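Local coordinates for protein B-agarase (PDB 5Z6P) that probably hydrolyses the beta-glycosidic linkages of agarose, as a family 50 glycoside hydrolase from Agarivorans gilvus that pairs a carbohydrate-binding-like domain with a catalytic region, at residues Phe112-Ile115 with Gln121-Ser124; Val541-Leu546 with Ala568-Gly573. One frame throughout, in Å; residues are numbered along the deposited sequence.

Interaction 1: Phe112-Ile115 with Gln121-Ser124; sequences FINI and QMHS
Two backbone hydrogen bonds join Ile115 and His123 as an antiparallel hydrogen-bonded pair. Ile115 N gives its hydrogen almost straight to His123 O at 2.8 Å (173° at the hydrogen), and His123 N returns a bond to Ile115 O at 2.7 Å. CA-H...O contacts flank the pair: Ser124 CA lies 3.6 Å from Ile113 O, and Met122 CA 3.4 Å from Ile115 O.

The neighbouring non-hydrogen-bonded pair, Asn114 and Ser124, carries the side-chain polar contact. A chi1 of -174° swings Ser124 OG away from its backbone N and toward Asn114, where it donates to OD1; the modelled 2.4 Å is very short, so the exact length is doubtful. The amide is held by ND2, hydrogen-bonded to Glu189 on strand 185-193, which is consistent with OD1 being turned to Ser124 OG. Beside this bond, Phe112 brings CD2 to 3.9 Å from Ser124 OG, which sits at the ring edge near its plane.

Met122 SD rests 4.1 Å from Asn114 CB, while Ile115 and His123 share the face away from Asn114 and Ser124 with Val139 and Leu141. The polar end of His123 is engaged by Arg125 and by the carbonyl of Ala177.

The 161° between strand directions and the two pair types show antiparallel pairing; the short turn between consecutive strands 109-117 and 122-129 makes this a beta hairpin, within the agarase carbohydrate-binding-like domain.

Interaction 2: Val541-Leu546 with Ala568-Gly573; sequences VFVELL and ADLAKG
A roughly antiparallel helix pair, in a helical part of the region assigned to the beta-galactosidase family, brings Val543 and Leu546 of helix 537-550 against Leu570 and Ala571 of the short helix 567-572. The segment axes approach to 9.9 Å with 144° between their directions, and the contact buries a modest 165 Å² in all. No hydrogen bond crosses between the two segments; apolar side chains make the contact.

Val543 stands opposite Ala571, the residues whose CA atoms are nearest across the pair at 6.2 Å. One branch of the valine does the touching: CG2, anti to the carbonyl carbon, reaches Ala571 CA at 3.7 Å and also meets its methyl CB. The small alanine side chain thus lets the valine methyl come down onto the backbone of the partner helix. The same CG2 lies 4.2 Å from Leu570 CG, so it bears on two consecutive residues.

Around this contact, Leu529 of helix 523-530 packs on Leu546, and Lys539 NZ hydrogen-bonds to Leu570 O near the end of the short helix, where Gly573 leaves helical geometry with positive phi.

A second apolar touch is made one turn further along helix 537-550. A chi1 of 177° carries CG and CD2 of Leu570 out toward Leu546, and the two side chains cross at about a right angle, with Leu570 CD2 3.9 Å from Leu546 CD1.

From the N terminus, interaction 1 comes first: it closes a short loop, with only five residues between 112-115 and 121-124, and joins the two strands of a hairpin in the carbohydrate-binding-like domain. Interaction 2 opens more than four hundred residues later and closes a wider loop of 21 residues, 13 of them helical, bringing helix 567-572 back against helix 537-550 in the beta-galactosidase family region. The loops run in series, neither nesting nor crossing. Their centres lie 40 Å apart and their nearest atoms about 28 Å, without touching, so each contact ties together a separate part of the fold.

Interaction 1: Phe112-Ile115 with Gln121-Ser124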
loop_
_atom_site.group_PDB
_atom_site.type_symbol
_atom_site.label_atom_id
_atom_site.label_comp_id
_atom_site.label_asym_id
_atom_site.label_seq_id
_atom_site.Cartn_x
_atom_site.Cartn_y
_atom_site.Cartn_z
ATOM N N PHE A 112 13.566 -9.370 2.371
ATOM C CA PHE A 112 14.137 -8.099 1.971
ATOM C C PHE A 112 15.655 -8.119 2.108
ATOM O O PHE A 112 16.195 -8.617 3.091
ATOM C CB PHE A 112 13.549 -6.956 2.803
ATOM C CG PHE A 112 12.163 -6.573 2.396
ATOM C CD1 PHE A 112 11.087 -7.363 2.738
ATOM C CD2 PHE A 112 11.932 -5.418 1.673
ATOM C CE1 PHE A 112 9.808 -7.016 2.361
ATOM C CE2 PHE A 112 10.668 -5.074 1.299
ATOM C CZ PHE A 112 9.601 -5.883 1.643
ATOM N N ILE A 113 16.331 -7.587 1.106
ATOM C CA ILE A 113 17.772 -7.396 1.156
ATOM C C ILE A 113 18.012 -5.908 1.207
ATOM O O ILE A 113 17.787 -5.198 0.221
ATOM C CB ILE A 113 18.513 -7.995 -0.067
ATOM C CG1 ILE A 113 18.224 -9.492 -0.221
ATOM C CG2 ILE A 113 20.005 -7.744 0.038
ATOM C CD1 ILE A 113 17.255 -9.830 -1.352
ATOM N N ASN A 114 18.451 -5.438 2.367
ATOM C CA ASN A 114 18.717 -4.030 2.568
ATOM C C ASN A 114 20.213 -3.824 2.628
ATOM O O ASN A 114 20.896 -4.389 3.471
ATOM C CB ASN A 114 18.033 -3.526 3.840
ATOM C CG ASN A 114 16.551 -3.825 3.854
ATOM O OD1 ASN A 114 15.886 -3.765 2.829
ATOM N ND2 ASN A 114 16.027 -4.157 5.016
ATOM N N ILE A 115 20.724 -3.021 1.709
ATOM C CA ILE A 115 22.150 -2.758 1.635
ATOM C C ILE A 115 22.437 -1.301 1.999
ATOM O O ILE A 115 21.882 -0.381 1.399
ATOM C CB ILE A 115 22.667 -3.094 0.247
ATOM C CG1 ILE A 115 22.219 -4.516 -0.108
ATOM C CG2 ILE A 115 24.160 -2.943 0.190
ATOM C CD1 ILE A 115 22.519 -4.944 -1.494
ATOM N N GLN A 121 22.458 5.885 3.712
ATOM C CA GLN A 121 21.371 5.587 2.791
ATOM C C GLN A 121 21.345 4.111 2.435
ATOM O O GLN A 121 22.344 3.398 2.569
ATOM C CB GLN A 121 21.457 6.437 1.527
ATOM C CG GLN A 121 22.675 6.227 0.695
ATOM C CD GLN A 121 23.213 7.543 0.199
ATOM O OE1 GLN A 121 23.018 8.573 0.842
ATOM N NE2 GLN A 121 23.885 7.524 -0.949
ATOM N N MET A 122 20.182 3.672 1.975
ATOM C CA MET A 122 19.854 2.262 1.928
ATOM C C MET A 122 19.283 1.853 0.596
ATOM O O MET A 122 18.313 2.418 0.125
ATOM C CB MET A 122 18.856 1.928 3.031
ATOM C CG MET A 122 18.218 0.565 2.909
ATOM S SD MET A 122 16.810 0.422 4.007
ATOM C CE MET A 122 15.567 1.406 3.170
ATOM N N HIS A 123 19.896 0.855 -0.014
ATOM C CA HIS A 123 19.320 0.239 -1.183
ATOM C C HIS A 123 18.499 -0.977 -0.745
ATOM O O HIS A 123 19.053 -1.972 -0.291
ATOM C CB HIS A 123 20.422 -0.153 -2.153
ATOM C CG HIS A 123 19.932 -0.864 -3.370
ATOM N ND1 HIS A 123 19.567 -0.203 -4.517
ATOM C CD2 HIS A 123 19.742 -2.181 -3.614
ATOM C CE1 HIS A 123 19.181 -1.082 -5.424
ATOM N NE2 HIS A 123 19.274 -2.289 -4.899
ATOM N N SER A 124 17.181 -0.907 -0.876
ATOM C CA SER A 124 16.342 -2.012 -0.415
ATOM C C SER A 124 15.554 -2.699 -1.534
ATOM O O SER A 124 14.744 -2.069 -2.213
ATOM C CB SER A 124 15.373 -1.515 0.656
ATOM O OG SER A 124 14.650 -2.591 1.201
#

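Interaction 2: Val541-Leu546 with Ala568-Gly573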
loop_
_atom_site.group_PDB
_atom_site.type_symbol
_atom_site.label_atom_id
_atom_site.label_comp_id
_atom_site.label_asym_id
_atom_site.label_seq_id
_atom_site.Cartn_x
_atom_site.Cartn_y
_atom_site.Cartn_z
ATOM N N VAL A 541 -1.001 28.173 18.172
ATOM C CA VAL A 541 -1.575 27.207 19.093
ATOM C C VAL A 541 -0.467 26.534 19.914
ATOM O O VAL A 541 -0.609 26.394 21.120
ATOM C CB VAL A 541 -2.405 26.119 18.355
ATOM C CG1 VAL A 541 -2.836 25.014 19.322
ATOM C CG2 VAL A 541 -3.610 26.744 17.698
ATOM N N PHE A 542 0.633 26.150 19.262
ATOM C CA PHE A 542 1.734 25.501 19.967
ATOM C C PHE A 542 2.308 26.425 21.055
ATOM O O PHE A 542 2.600 25.981 22.152
ATOM C CB PHE A 542 2.866 25.087 19.019
ATOM C CG PHE A 542 2.573 23.862 18.159
ATOM C CD1 PHE A 542 1.392 23.159 18.261
ATOM C CD2 PHE A 542 3.514 23.425 17.243
ATOM C CE1 PHE A 542 1.163 22.025 17.448
ATOM C CE2 PHE A 542 3.287 22.312 16.435
ATOM C CZ PHE A 542 2.117 21.622 16.538
ATOM N N VAL A 543 2.471 27.704 20.731
ATOM C CA VAL A 543 2.973 28.680 21.688
ATOM C C VAL A 543 2.048 28.760 22.912
ATOM O O VAL A 543 2.508 28.787 24.042
ATOM C CB VAL A 543 3.124 30.079 21.046
ATOM C CG1 VAL A 543 3.353 31.150 22.118
ATOM C CG2 VAL A 543 4.268 30.072 20.059
ATOM N N GLU A 544 0.743 28.784 22.675
ATOM C CA GLU A 544 -0.205 28.903 23.775
ATOM C C GLU A 544 -0.214 27.613 24.598
ATOM O O GLU A 544 -0.399 27.649 25.811
ATOM C CB GLU A 544 -1.599 29.236 23.248
ATOM C CG GLU A 544 -2.695 29.259 24.308
ATOM C CD GLU A 544 -2.565 30.391 25.343
ATOM O OE1 GLU A 544 -1.883 31.411 25.083
ATOM O OE2 GLU A 544 -3.180 30.258 26.422
ATOM N N LEU A 545 0.024 26.481 23.935
ATOM C CA LEU A 545 0.129 25.214 24.638
ATOM C C LEU A 545 1.347 25.204 25.582
ATOM O O LEU A 545 1.232 24.835 26.740
ATOM C CB LEU A 545 0.198 24.050 23.636
ATOM C CG LEU A 545 0.088 22.629 24.191
ATOM C CD1 LEU A 545 -0.228 21.635 23.093
ATOM C CD2 LEU A 545 1.342 22.149 24.965
ATOM N N LEU A 546 2.512 25.580 25.075
ATOM C CA LEU A 546 3.713 25.611 25.884
ATOM C C LEU A 546 3.612 26.671 26.994
ATOM O O LEU A 546 4.088 26.460 28.100
ATOM C CB LEU A 546 4.941 25.868 25.003
ATOM C CG LEU A 546 5.192 24.692 24.042
ATOM C CD1 LEU A 546 6.100 25.055 22.868
ATOM C CD2 LEU A 546 5.710 23.475 24.800
ATOM N N ALA A 568 7.318 35.702 22.742
ATOM C CA ALA A 568 7.390 36.284 21.411
ATOM C C ALA A 568 8.605 35.725 20.664
ATOM O O ALA A 568 8.537 35.486 19.470
ATOM C CB ALA A 568 7.446 37.826 21.490
ATOM N N ASP A 569 9.692 35.478 21.389
ATOM C CA ASP A 569 10.909 34.919 20.809
ATOM C C ASP A 569 10.680 33.478 20.354
ATOM O O ASP A 569 11.162 33.057 19.298
ATOM C CB ASP A 569 12.068 34.998 21.813
ATOM C CG ASP A 569 13.444 34.919 21.143
ATOM O OD1 ASP A 569 13.508 34.995 19.907
ATOM O OD2 ASP A 569 14.463 34.792 21.857
ATOM N N LEU A 570 9.935 32.722 21.150
ATOM C CA LEU A 570 9.517 31.384 20.751
ATOM C C LEU A 570 8.666 31.446 19.506
ATOM O O LEU A 570 8.876 30.713 18.559
ATOM C CB LEU A 570 8.715 30.710 21.855
ATOM C CG LEU A 570 8.175 29.323 21.507
ATOM C CD1 LEU A 570 9.295 28.401 21.159
ATOM C CD2 LEU A 570 7.374 28.756 22.671
ATOM N N ALA A 571 7.667 32.315 19.569
ATOM C CA ALA A 571 6.683 32.463 18.529
ATOM C C ALA A 571 7.306 32.771 17.161
ATOM O O ALA A 571 6.794 32.329 16.148
ATOM C CB ALA A 571 5.692 33.552 18.915
ATOM N N LYS A 572 8.390 33.550 17.155
ATOM C CA LYS A 572 9.090 33.948 15.930
ATOM C C LYS A 572 9.736 32.756 15.210
ATOM O O LYS A 572 9.856 32.743 13.990
ATOM C CB LYS A 572 10.156 35.009 16.255
ATOM C CG LYS A 572 11.210 35.229 15.176
ATOM C CD LYS A 572 11.745 36.668 15.187
ATOM C CE LYS A 572 12.020 37.215 13.772
ATOM N NZ LYS A 572 11.133 36.667 12.694
ATOM N N GLY A 573 10.161 31.761 15.976
ATOM C CA GLY A 573 10.695 30.539 15.397
ATOM C C GLY A 573 11.893 30.051 16.180
ATOM O O GLY A 573 12.770 30.840 16.512
#